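Long-range contacts in leucine aminopeptidase 1 (Caenorhabditis elegans, PDB 2HC9), which releases amino acids, preferably leucine, from the N-terminus of peptides as a two-zinc M17 aminopeptidase that probably serves in digestion: residues V255-G260 and V305-S310; L184-L189 and G227-A232; G218-V223 and C301-E306; E329-D334 and M421-L426. The protein carries 1 engineered substitution. All coordinates share one frame; numbering follows the deposited sequence.

Contact 1. Residues V255-G260 and V305-S310; sequences VYDTGG and VENNVS. With ZN (zinc ion), chain B; ZN (zinc ion), chain C.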
loop_
_atom_site.group_PDB
_atom_site.type_symbol
_atom_site.label_atom_id
_atom_site.label_comp_id
_atom_site.label_asym_id
_atom_site.label_seq_id
_atom_site.Cartn_x
_atom_site.Cartn_y
_atom_site.Cartn_z
ATOM N N VAL A 255 13.491 -12.615 22.453
ATOM C CA VAL A 255 14.814 -12.690 21.835
ATOM C C VAL A 255 14.759 -12.421 20.330
ATOM O O VAL A 255 15.711 -11.928 19.745
ATOM C CB VAL A 255 15.540 -14.033 22.122
ATOM C CG1 VAL A 255 15.753 -14.205 23.635
ATOM C CG2 VAL A 255 14.774 -15.225 21.559
ATOM N N TYR A 256 13.627 -12.745 19.714
ATOM C CA TYR A 256 13.346 -12.276 18.361
ATOM C C TYR A 256 11.863 -12.205 18.179
ATOM O O TYR A 256 11.146 -13.098 18.618
ATOM C CB TYR A 256 13.909 -13.247 17.301
ATOM C CG TYR A 256 13.995 -12.575 15.965
ATOM C CD1 TYR A 256 15.108 -11.792 15.632
ATOM C CD2 TYR A 256 12.943 -12.672 15.048
ATOM C CE1 TYR A 256 15.191 -11.146 14.393
ATOM C CE2 TYR A 256 13.012 -12.054 13.816
ATOM C CZ TYR A 256 14.117 -11.299 13.497
ATOM O OH TYR A 256 14.136 -10.708 12.282
ATOM N N ASP A 257 11.411 -11.158 17.502
ATOM C CA ASP A 257 9.987 -11.000 17.213
ATOM C C ASP A 257 9.759 -10.979 15.684
ATOM O O ASP A 257 9.987 -9.964 15.028
ATOM C CB ASP A 257 9.513 -9.691 17.843
ATOM C CG ASP A 257 8.001 -9.575 17.885
ATOM O OD1 ASP A 257 7.295 -10.548 17.482
ATOM O OD2 ASP A 257 7.543 -8.503 18.347
ATOM N N THR A 258 9.300 -12.100 15.121
ATOM C CA THR A 258 8.871 -12.111 13.714
ATOM C C THR A 258 7.487 -11.460 13.545
ATOM O O THR A 258 7.044 -11.240 12.418
ATOM C CB THR A 258 8.710 -13.538 13.171
ATOM O OG1 THR A 258 7.642 -14.173 13.882
ATOM C CG2 THR A 258 10.014 -14.370 13.330
ATOM N N GLY A 259 6.820 -11.179 14.668
ATOM C CA GLY A 259 5.425 -10.726 14.681
ATOM C C GLY A 259 4.452 -11.888 14.929
ATOM O O GLY A 259 3.289 -11.681 15.342
ATOM N N GLY A 260 4.915 -13.111 14.657
ATOM C CA GLY A 260 4.049 -14.292 14.721
ATOM C C GLY A 260 3.259 -14.456 13.441
ATOM O O GLY A 260 3.635 -13.920 12.392
ATOM N N VAL A 305 11.151 -15.390 25.526
ATOM C CA VAL A 305 10.433 -16.172 24.485
ATOM C C VAL A 305 10.972 -15.788 23.115
ATOM O O VAL A 305 11.570 -14.726 22.953
ATOM C CB VAL A 305 8.914 -15.859 24.471
ATOM C CG1 VAL A 305 8.247 -16.238 25.805
ATOM C CG2 VAL A 305 8.655 -14.375 24.090
ATOM N N GLU A 306 10.773 -16.658 22.128
ATOM C CA GLU A 306 10.911 -16.217 20.745
ATOM C C GLU A 306 9.548 -16.324 20.067
ATOM O O GLU A 306 8.877 -17.345 20.202
ATOM C CB GLU A 306 11.977 -17.036 20.003
ATOM C CG GLU A 306 12.106 -16.578 18.508
ATOM C CD GLU A 306 13.341 -17.111 17.782
ATOM O OE1 GLU A 306 14.380 -17.346 18.439
ATOM O OE2 GLU A 306 13.268 -17.283 16.538
ATOM N N ASN A 307 9.138 -15.251 19.372
ATOM C CA ASN A 307 7.811 -15.172 18.743
ATOM C C ASN A 307 7.970 -15.498 17.248
ATOM O O ASN A 307 8.438 -14.659 16.462
ATOM C CB ASN A 307 7.233 -13.751 18.957
ATOM C CG ASN A 307 5.737 -13.677 18.651
ATOM O OD1 ASN A 307 5.020 -14.663 18.786
ATOM N ND2 ASN A 307 5.271 -12.505 18.212
ATOM N N ASN A 308 7.653 -16.738 16.873
ATOM C CA ASN A 308 7.952 -17.223 15.526
ATOM C C ASN A 308 6.730 -17.912 14.919
ATOM O O ASN A 308 5.631 -17.853 15.469
ATOM C CB ASN A 308 9.216 -18.132 15.512
ATOM C CG ASN A 308 10.052 -17.969 14.219
ATOM O OD1 ASN A 308 9.532 -18.115 13.107
ATOM N ND2 ASN A 308 11.355 -17.698 14.366
ATOM N N VAL A 309 6.921 -18.540 13.764
ATOM C CA VAL A 309 5.815 -18.907 12.892
ATOM C C VAL A 309 5.825 -20.428 12.656
ATOM O O VAL A 309 6.796 -20.977 12.113
ATOM C CB VAL A 309 5.951 -18.164 11.526
ATOM C CG1 VAL A 309 4.893 -18.644 10.549
ATOM C CG2 VAL A 309 5.844 -16.642 11.758
ATOM N N SER A 310 4.755 -21.097 13.073
ATOM C CA SER A 310 4.553 -22.512 12.728
ATOM C C SER A 310 3.084 -22.856 12.914
ATOM O O SER A 310 2.324 -22.032 13.441
ATOM C CB SER A 310 5.426 -23.420 13.612
ATOM O OG SER A 310 4.811 -23.639 14.879
HETATM ZN ZN ZN B . 5.561 -8.061 18.641
HETATM ZN ZN ZN C . 7.706 -7.571 20.749
HETATM O O HOH W 1 6.193 -6.510 19.782
#
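Asp257 and Asn307 both hold CG anti to the backbone N (chi1 -167° and -166°), and their side chains lie side by side, pointing the same way. They sit on parallel strands, 256-257 and 297-307, which with helix 277-290 form a beta-alpha-beta unit of the M17 catalytic domain. Asn307 N bonds to Tyr256 O at 3.0 Å, and Thr258 N bonds to Asn307 O. Val255, at the corner before the short strand, gives its N-H to Val305 O.

The side-chain link is the bond from Asn307 ND2 to Asp257 OD1, 2.9 Å long. It arrives on the syn side, tilted from the carboxylate plane; amide and carboxylate are 40° apart. Gly259 N reaches OD1 from the opposite face and closes an Asx turn. Two N-H groups thus steady the carboxylate, while OD2 bridges both metals. OD2 lies 2.0 Å from the zinc of chain B and 2.6 Å from the zinc of chain C. Water 1 binds both ions too. Lys252, Asp275, Asp334 and Glu336 complete the two sites. Asn307 is a second-shell residue, and its ND2 also bonds to Thr333 O.

Tyr256 and Glu306 lie on the other face of the strands. There Glu306 OE2 accepts from Asn308 ND2 and forms a salt bridge with Lys315 of the second subunit. Tyr256 OH bonds to Pro316 O of that subunit.

Past the strand, Thr258 OG1 donates to Asn307 O at 2.7 Å and accepts from Gly260 N at 3.0 Å, an ST turn.

Contact 2. Residues L184-L189 and G227-A232; sequences LTTDAL and GPTPPA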
loop_
_atom_site.group_PDB
_atom_site.type_symbol
_atom_site.label_atom_id
_atom_site.label_comp_id
_atom_site.label_asym_id
_atom_site.label_seq_id
_atom_site.Cartn_x
_atom_site.Cartn_y
_atom_site.Cartn_z
ATOM N N LEU A 184 21.903 -15.372 20.400
ATOM C CA LEU A 184 21.165 -15.127 21.656
ATOM C C LEU A 184 19.750 -15.674 21.538
ATOM O O LEU A 184 18.766 -14.941 21.335
ATOM C CB LEU A 184 21.207 -13.653 22.101
ATOM C CG LEU A 184 20.714 -13.458 23.553
ATOM C CD1 LEU A 184 21.805 -13.839 24.616
ATOM C CD2 LEU A 184 20.272 -12.015 23.757
ATOM N N THR A 185 19.650 -16.990 21.668
ATOM C CA THR A 185 18.358 -17.675 21.701
ATOM C C THR A 185 17.698 -17.533 23.076
ATOM O O THR A 185 18.317 -17.005 24.002
ATOM C CB THR A 185 18.590 -19.186 21.441
ATOM O OG1 THR A 185 19.474 -19.680 22.456
ATOM C CG2 THR A 185 19.226 -19.414 20.030
ATOM N N THR A 186 16.486 -18.075 23.255
ATOM C CA THR A 186 15.909 -18.079 24.612
ATOM C C THR A 186 16.834 -18.805 25.590
ATOM O O THR A 186 17.056 -18.334 26.719
ATOM C CB THR A 186 14.511 -18.734 24.700
ATOM O OG1 THR A 186 14.593 -20.101 24.287
ATOM C CG2 THR A 186 13.483 -17.984 23.813
ATOM N N ASP A 187 17.360 -19.954 25.156
ATOM C CA ASP A 187 18.309 -20.728 25.990
ATOM C C ASP A 187 19.527 -19.895 26.379
ATOM O O ASP A 187 19.983 -19.925 27.538
ATOM C CB ASP A 187 18.794 -21.959 25.210
ATOM C CG ASP A 187 17.708 -23.047 25.066
ATOM O OD1 ASP A 187 16.667 -22.973 25.738
ATOM O OD2 ASP A 187 17.923 -23.988 24.279
ATOM N N ALA A 188 20.090 -19.185 25.405
ATOM C CA ALA A 188 21.289 -18.390 25.668
ATOM C C ALA A 188 20.973 -17.239 26.624
ATOM O O ALA A 188 21.774 -16.927 27.495
ATOM C CB ALA A 188 21.852 -17.849 24.383
ATOM N N LEU A 189 19.812 -16.602 26.461
ATOM C CA LEU A 189 19.447 -15.523 27.395
ATOM C C LEU A 189 19.135 -16.040 28.822
ATOM O O LEU A 189 19.505 -15.391 29.818
ATOM C CB LEU A 189 18.299 -14.644 26.835
ATOM C CG LEU A 189 17.887 -13.427 27.703
ATOM C CD1 LEU A 189 19.108 -12.525 28.029
ATOM C CD2 LEU A 189 16.785 -12.592 26.994
ATOM N N GLY A 227 8.714 -20.982 19.127
ATOM C CA GLY A 227 10.157 -20.628 18.967
ATOM C C GLY A 227 11.002 -21.873 18.701
ATOM O O GLY A 227 10.580 -23.008 19.009
ATOM N N PRO A 228 12.205 -21.680 18.131
ATOM C CA PRO A 228 13.112 -22.795 17.890
ATOM C C PRO A 228 13.707 -23.367 19.180
ATOM O O PRO A 228 14.152 -24.512 19.190
ATOM C CB PRO A 228 14.205 -22.172 17.008
ATOM C CG PRO A 228 14.245 -20.751 17.390
ATOM C CD PRO A 228 12.780 -20.399 17.690
ATOM N N THR A 229 13.712 -22.573 20.253
ATOM C CA THR A 229 14.127 -23.026 21.583
ATOM C C THR A 229 13.025 -22.558 22.536
ATOM O O THR A 229 12.271 -21.641 22.198
ATOM C CB THR A 229 15.499 -22.423 21.993
ATOM O OG1 THR A 229 15.425 -20.997 21.899
ATOM C CG2 THR A 229 16.654 -22.936 21.048
ATOM N N PRO A 230 12.848 -23.253 23.663
ATOM C CA PRO A 230 11.603 -23.045 24.412
ATOM C C PRO A 230 11.491 -21.753 25.226
ATOM O O PRO A 230 12.505 -21.112 25.556
ATOM C CB PRO A 230 11.527 -24.265 25.332
ATOM C CG PRO A 230 12.894 -24.758 25.440
ATOM C CD PRO A 230 13.665 -24.343 24.224
ATOM N N PRO A 231 10.241 -21.364 25.543
ATOM C CA PRO A 231 10.034 -20.185 26.371
ATOM C C PRO A 231 10.558 -20.446 27.804
ATOM O O PRO A 231 10.655 -21.606 28.218
ATOM C CB PRO A 231 8.482 -20.020 26.366
ATOM C CG PRO A 231 7.952 -21.431 26.099
ATOM C CD PRO A 231 8.967 -21.998 25.117
ATOM N N ALA A 232 10.872 -19.385 28.545
ATOM C CA ALA A 232 11.310 -19.514 29.938
ATOM C C ALA A 232 10.893 -18.302 30.712
ATOM O O ALA A 232 10.747 -17.204 30.161
ATOM C CB ALA A 232 12.844 -19.669 30.025
HETATM O O HOH W 2 15.200 -18.625 20.751
HETATM O O HOH W 3 14.787 -21.652 27.341
#
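Thr186 meets Thr229 and Pro230 with its side chain. Its CB lies 3.2 Å from Pro230 O. OG1 sits between the backbone N and the carbonyl carbon (chi1 61°), and it donates to Pro230 O over 2.6 Å. The approach is tilted 34° from the carbonyl plane. Thr229 OG1 is also near, 2.7 Å from Thr186 OG1. The two threonine side chains slide past each other in opposite directions. The methyl CG2 turns to the sheet, where it packs against the backbone of strand 297-307 at Val305 and Glu306. The Thr186 side chain is about 12 Å from a zinc ion.

Water 2 joins the two segments as well. It accepts from Thr186 N at 2.9 Å and lies 2.6 Å from Thr229 OG1, in a hydrogen bond whose direction is not settled. On the other flank, water 3 donates to both Asp187 OD1 and Pro230 O. Pro230 O is therefore met by a hydroxyl and by a water.

Asp187 lays its carboxylate against the loop. OD2 is in van der Waals contact with Thr229 CG2, 3.6 Å away, and OD1 with Pro230 CD. The charge itself is paired elsewhere: OD1 forms a salt bridge with Arg208.

The first segment is the start of helix 186-199. Thr185 is its N-cap, and Thr185 OG1 accepts from Ala188 N at 3.1 Å. The loop 227-232 leads from helix 218-224 into strand 232-238. The contact is thus an N-capped helix start held to a proline-rich loop in the alpha/beta fold of the catalytic domain.

Contact 3. Residues G218-V223 and C301-E306; sequences GGIYHV and CLCIVE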
loop_
_atom_site.group_PDB
_atom_site.type_symbol
_atom_site.label_atom_id
_atom_site.label_comp_id
_atom_site.label_asym_id
_atom_site.label_seq_id
_atom_site.Cartn_x
_atom_site.Cartn_y
_atom_site.Cartn_z
ATOM N N GLY A 218 0.155 -18.933 30.843
ATOM C CA GLY A 218 -0.381 -19.044 29.486
ATOM C C GLY A 218 0.199 -18.006 28.538
ATOM O O GLY A 218 0.424 -18.297 27.361
ATOM N N GLY A 219 0.438 -16.788 29.039
ATOM C CA GLY A 219 1.020 -15.741 28.208
ATOM C C GLY A 219 2.414 -16.118 27.750
ATOM O O GLY A 219 2.695 -16.102 26.554
ATOM N N ILE A 220 3.290 -16.444 28.700
ATOM C CA ILE A 220 4.692 -16.751 28.361
ATOM C C ILE A 220 4.743 -18.003 27.473
ATOM O O ILE A 220 5.425 -18.010 26.452
ATOM C CB ILE A 220 5.549 -16.955 29.621
ATOM C CG1 ILE A 220 5.366 -15.731 30.539
ATOM C CG2 ILE A 220 7.028 -17.145 29.234
ATOM C CD1 ILE A 220 6.381 -15.702 31.737
ATOM N N TYR A 221 3.999 -19.041 27.854
ATOM C CA TYR A 221 4.032 -20.300 27.114
ATOM C C TYR A 221 3.490 -20.144 25.698
ATOM O O TYR A 221 4.127 -20.566 24.729
ATOM C CB TYR A 221 3.235 -21.402 27.826
ATOM C CG TYR A 221 3.274 -22.693 27.044
ATOM C CD1 TYR A 221 2.217 -23.053 26.183
ATOM C CD2 TYR A 221 4.382 -23.543 27.121
ATOM C CE1 TYR A 221 2.251 -24.261 25.458
ATOM C CE2 TYR A 221 4.421 -24.732 26.401
ATOM C CZ TYR A 221 3.357 -25.078 25.563
ATOM O OH TYR A 221 3.399 -26.254 24.835
ATOM N N HIS A 222 2.280 -19.594 25.580
ATOM C CA HIS A 222 1.658 -19.584 24.261
ATOM C C HIS A 222 2.362 -18.668 23.263
ATOM O O HIS A 222 2.463 -18.990 22.084
ATOM C CB HIS A 222 0.131 -19.388 24.359
ATOM C CG HIS A 222 -0.550 -20.579 24.975
ATOM N ND1 HIS A 222 -0.637 -21.801 24.337
ATOM C CD2 HIS A 222 -1.119 -20.748 26.194
ATOM C CE1 HIS A 222 -1.257 -22.665 25.129
ATOM N NE2 HIS A 222 -1.547 -22.054 26.270
ATOM N N VAL A 223 2.913 -17.557 23.747
ATOM C CA VAL A 223 3.730 -16.709 22.877
ATOM C C VAL A 223 4.962 -17.459 22.369
ATOM O O VAL A 223 5.284 -17.403 21.171
ATOM C CB VAL A 223 4.131 -15.372 23.585
ATOM C CG1 VAL A 223 5.215 -14.634 22.813
ATOM C CG2 VAL A 223 2.871 -14.477 23.757
ATOM N N CYS A 301 12.611 -10.409 37.132
ATOM C CA CYS A 301 11.733 -11.434 36.576
ATOM C C CYS A 301 11.780 -11.272 35.061
ATOM O O CYS A 301 11.323 -10.254 34.538
ATOM C CB CYS A 301 10.272 -11.238 37.029
ATOM S SG CYS A 301 10.065 -11.223 38.829
ATOM N N LEU A 302 12.346 -12.251 34.373
ATOM C CA LEU A 302 12.614 -12.131 32.939
ATOM C C LEU A 302 11.713 -13.065 32.165
ATOM O O LEU A 302 11.721 -14.263 32.400
ATOM C CB LEU A 302 14.084 -12.436 32.628
ATOM C CG LEU A 302 15.067 -11.599 33.476
ATOM C CD1 LEU A 302 16.486 -11.947 33.049
ATOM C CD2 LEU A 302 14.844 -10.078 33.425
ATOM N N CYS A 303 10.924 -12.504 31.237
ATOM C CA CYS A 303 10.005 -13.312 30.454
ATOM C C CYS A 303 10.664 -13.517 29.100
ATOM O O CYS A 303 10.781 -12.560 28.331
ATOM C CB CYS A 303 8.669 -12.552 30.308
ATOM S SG CYS A 303 7.968 -12.060 31.922
ATOM N N ILE A 304 11.120 -14.743 28.827
ATOM C CA ILE A 304 12.094 -14.979 27.734
ATOM C C ILE A 304 11.465 -15.929 26.700
ATOM O O ILE A 304 11.204 -17.091 26.993
ATOM C CB ILE A 304 13.398 -15.590 28.257
ATOM C CG1 ILE A 304 14.092 -14.610 29.224
ATOM C CG2 ILE A 304 14.365 -15.902 27.080
ATOM C CD1 ILE A 304 15.253 -15.269 30.036
ATOM N N VAL A 305 11.151 -15.390 25.526
ATOM C CA VAL A 305 10.433 -16.172 24.485
ATOM C C VAL A 305 10.972 -15.788 23.115
ATOM O O VAL A 305 11.570 -14.726 22.953
ATOM C CB VAL A 305 8.914 -15.859 24.471
ATOM C CG1 VAL A 305 8.247 -16.238 25.805
ATOM C CG2 VAL A 305 8.655 -14.375 24.090
ATOM N N GLU A 306 10.773 -16.658 22.128
ATOM C CA GLU A 306 10.911 -16.217 20.745
ATOM C C GLU A 306 9.548 -16.324 20.067
ATOM O O GLU A 306 8.877 -17.345 20.202
ATOM C CB GLU A 306 11.977 -17.036 20.003
ATOM C CG GLU A 306 12.106 -16.578 18.508
ATOM C CD GLU A 306 13.341 -17.111 17.782
ATOM O OE1 GLU A 306 14.380 -17.346 18.439
ATOM O OE2 GLU A 306 13.268 -17.283 16.538
HETATM O O HOH W 4 6.664 -18.505 19.134
#
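Ile220 and Val223, one turn apart on a helix, close over Val305 on a strand. Val305 CG1 reaches Ile220 CG2 at 3.8 Å and comes nearer still, 3.4 Å, to Ile220 O. Val305 CG2 touches Val223 CG1 at 3.7 Å. Both helix side chains cross that of Val305 at about a right angle. Two residues earlier on the strand, Ile220 extends its chain (chi2 -170°) and brings CD1 to Cys303 SG, 4.0 Å away. The side chains that meet here are apolar and buried; the one polar atom they touch is Ile220 O.

The helix runs nearly parallel to the strand, 22° between their directions, with the axes 8.1 Å apart. It packs on one face of the catalytic domain's central sheet, beside helix 337-350, whose Ile340 also touches Val223, Cys303 and Val305. Leu302 and Ile304 point away from helix 218-224 and meet helix 186-199, so the sheet is layered between helices as in an alpha/beta/alpha sandwich.

At the end of the segments the packing gives way to water. Val223 O and Glu306 O, 3.7 Å apart, both lie 2.7 Å from water 4. It is placed to donate to both, though other acceptors nearby compete for its protons, so the bridge is not certain.

Contact 4. Residues E329-D334 and M421-L426; sequences EINNTD and MKNSNL. With ZN (zinc ion), chain B.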
loop_
_atom_site.group_PDB
_atom_site.type_symbol
_atom_site.label_atom_id
_atom_site.label_comp_id
_atom_site.label_asym_id
_atom_site.label_seq_id
_atom_site.Cartn_x
_atom_site.Cartn_y
_atom_site.Cartn_z
ATOM N N GLU A 329 -8.343 -12.763 24.543
ATOM C CA GLU A 329 -8.509 -13.074 23.105
ATOM C C GLU A 329 -7.367 -12.398 22.381
ATOM O O GLU A 329 -7.251 -11.154 22.396
ATOM C CB GLU A 329 -9.839 -12.513 22.598
ATOM C CG GLU A 329 -10.079 -12.810 21.134
ATOM C CD GLU A 329 -11.419 -12.265 20.628
ATOM O OE1 GLU A 329 -12.166 -11.576 21.381
ATOM O OE2 GLU A 329 -11.704 -12.538 19.452
ATOM N N ILE A 330 -6.513 -13.209 21.769
ATOM C CA ILE A 330 -5.376 -12.668 21.027
ATOM C C ILE A 330 -5.873 -12.267 19.643
ATOM O O ILE A 330 -6.164 -13.140 18.817
ATOM C CB ILE A 330 -4.257 -13.714 20.888
ATOM C CG1 ILE A 330 -3.840 -14.243 22.271
ATOM C CG2 ILE A 330 -3.039 -13.111 20.110
ATOM C CD1 ILE A 330 -2.827 -15.425 22.234
ATOM N N ASN A 331 -5.972 -10.957 19.377
ATOM C CA ASN A 331 -6.273 -10.511 18.011
ATOM C C ASN A 331 -5.056 -9.950 17.291
ATOM O O ASN A 331 -5.146 -9.519 16.148
ATOM C CB ASN A 331 -7.455 -9.522 17.990
ATOM C CG ASN A 331 -7.169 -8.236 18.752
ATOM O OD1 ASN A 331 -6.387 -8.221 19.709
ATOM N ND2 ASN A 331 -7.812 -7.144 18.331
ATOM N N ASN A 332 -3.920 -9.938 17.987
ATOM C CA ASN A 332 -2.681 -9.467 17.409
ATOM C C ASN A 332 -1.497 -10.259 17.979
ATOM O O ASN A 332 -1.054 -10.028 19.100
ATOM C CB ASN A 332 -2.509 -7.959 17.664
ATOM C CG ASN A 332 -1.301 -7.380 16.953
ATOM O OD1 ASN A 332 -0.501 -8.105 16.352
ATOM N ND2 ASN A 332 -1.159 -6.071 17.029
ATOM N N THR A 333 -0.992 -11.193 17.191
ATOM C CA THR A 333 0.124 -12.045 17.616
ATOM C C THR A 333 1.407 -11.260 17.807
ATOM O O THR A 333 2.312 -11.753 18.455
ATOM C CB THR A 333 0.412 -13.195 16.615
ATOM O OG1 THR A 333 0.818 -12.640 15.351
ATOM C CG2 THR A 333 -0.844 -14.081 16.445
ATOM N N ASP A 334 1.481 -10.056 17.227
ATOM C CA ASP A 334 2.660 -9.165 17.373
ATOM C C ASP A 334 2.536 -8.272 18.628
ATOM O O ASP A 334 3.464 -7.527 18.980
ATOM C CB ASP A 334 2.774 -8.302 16.114
ATOM C CG ASP A 334 4.148 -7.670 15.928
ATOM O OD1 ASP A 334 5.098 -7.927 16.709
ATOM O OD2 ASP A 334 4.287 -6.908 14.961
ATOM N N MET A 421 -10.808 -9.992 27.885
ATOM C CA MET A 421 -10.308 -8.828 27.133
ATOM C C MET A 421 -9.621 -9.338 25.875
ATOM O O MET A 421 -9.303 -10.534 25.765
ATOM C CB MET A 421 -9.289 -8.032 27.968
ATOM C CG MET A 421 -8.017 -8.837 28.275
ATOM S SD MET A 421 -7.167 -8.261 29.762
ATOM C CE MET A 421 -8.169 -9.146 30.949
ATOM N N LYS A 422 -9.396 -8.431 24.936
ATOM C CA LYS A 422 -8.495 -8.697 23.802
ATOM C C LYS A 422 -7.118 -8.158 24.188
ATOM O O LYS A 422 -7.026 -7.326 25.074
ATOM C CB LYS A 422 -8.985 -7.933 22.568
ATOM C CG LYS A 422 -10.327 -8.385 22.003
ATOM C CD LYS A 422 -10.579 -7.759 20.623
ATOM C CE LYS A 422 -11.911 -8.265 20.051
ATOM N NZ LYS A 422 -12.227 -7.648 18.720
ATOM N N ASN A 423 -6.065 -8.593 23.504
ATOM C CA ASN A 423 -4.734 -8.026 23.753
ATOM C C ASN A 423 -4.420 -6.724 22.997
ATOM O O ASN A 423 -3.499 -6.012 23.357
ATOM C CB ASN A 423 -3.622 -9.094 23.587
ATOM C CG ASN A 423 -3.306 -9.429 22.121
ATOM O OD1 ASN A 423 -4.192 -9.499 21.280
ATOM N ND2 ASN A 423 -2.037 -9.697 21.831
ATOM N N SER A 424 -5.192 -6.400 21.963
ATOM C CA SER A 424 -4.950 -5.150 21.246
ATOM C C SER A 424 -6.223 -4.666 20.586
ATOM O O SER A 424 -7.267 -5.324 20.658
ATOM C CB SER A 424 -3.806 -5.287 20.223
ATOM O OG SER A 424 -4.266 -5.826 19.027
ATOM N N ASN A 425 -6.127 -3.501 19.970
ATOM C CA ASN A 425 -7.209 -2.967 19.156
ATOM C C ASN A 425 -6.609 -2.591 17.809
ATOM O O ASN A 425 -5.643 -1.822 17.736
ATOM C CB ASN A 425 -7.827 -1.757 19.874
ATOM C CG ASN A 425 -9.063 -1.240 19.170
ATOM O OD1 ASN A 425 -9.073 -1.105 17.948
ATOM N ND2 ASN A 425 -10.114 -0.964 19.932
ATOM N N LEU A 426 -7.147 -3.163 16.737
ATOM C CA LEU A 426 -6.523 -3.009 15.427
ATOM C C LEU A 426 -7.133 -1.858 14.634
ATOM O O LEU A 426 -6.777 -1.636 13.475
ATOM C CB LEU A 426 -6.622 -4.311 14.625
ATOM C CG LEU A 426 -5.846 -5.508 15.195
ATOM C CD1 LEU A 426 -6.033 -6.723 14.276
ATOM C CD2 LEU A 426 -4.368 -5.178 15.327
HETATM ZN ZN ZN B . 5.561 -8.061 18.641
HETATM O O HOH W 1 6.193 -6.510 19.782
#
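Glu329 and Lys422 pair as a short parallel bridge, with Glu329 N bonded to Met421 O at 2.7 Å and Asn423 N to Glu329 O at 3.0 Å. The side chains of these two residues run side by side. Glu329 OE1 touches Lys422 CE at 3.6 Å, but the charged atoms are not in contact, and OE1 bonds to Ser416.

After the bridge, side-chain amides replace strand pairing. Asn331 and Asn423 each set CG between the backbone N and the carbonyl carbon (chi1 63° and 76°), and the amides slide past each other in opposite directions. Asn423 OD1 accepts from Asn331 N at 3.0 Å and, weakly, from Asn332 N. Asn423 ND2 donates to Asn332 O at 2.9 Å. In return Asn331 ND2 reaches Ser424 O at 3.0 Å, from above the carbonyl plane. Asn331 OD1 accepts from Ser424 OG at 3.3 Å, from above its carbonyl plane, and weakly from Ser424 N. Leu426 CD1 touches Asn331 O, which also bonds to Gln262.

Asn332 OD1 accepts from Asp334 N in an Asx turn. Asp334 then binds the zinc of chain B with both OD1 and its backbone O.

Asn331 OD1 and Asn423 OD1 are two acceptors only 3.0 Å apart. Their repulsion is probably offset by the N-H and O-H donors around them. Such a polar network would fix the loop that presents Asp334 to the metal.

Overall arrangement
Contacts 1, 3 and 4 are buried, while contact 2 lies nearer the surface. Contacts 1 and 3 share Val305 and Glu306 of strand 297-307: contact 1 is a polar pairing at the strand's end, contact 3 apolar packing on its face. Contact 2 adjoins both. Thr186 packs on that strand, and Ala232 N probably bonds to Ile304 O. The chemistry of contact 2 itself is hydroxyls and waters. Contacts 1 and 4 come together at the zinc of chain B, to which both supply ligands, and share water 1. Gly259 O and Thr333 OG1 also link them. Contact 4 relies on asparagine amides outside the central sheet. Contacts 2 and 4 do not touch, their nearest atoms about 11 Å apart.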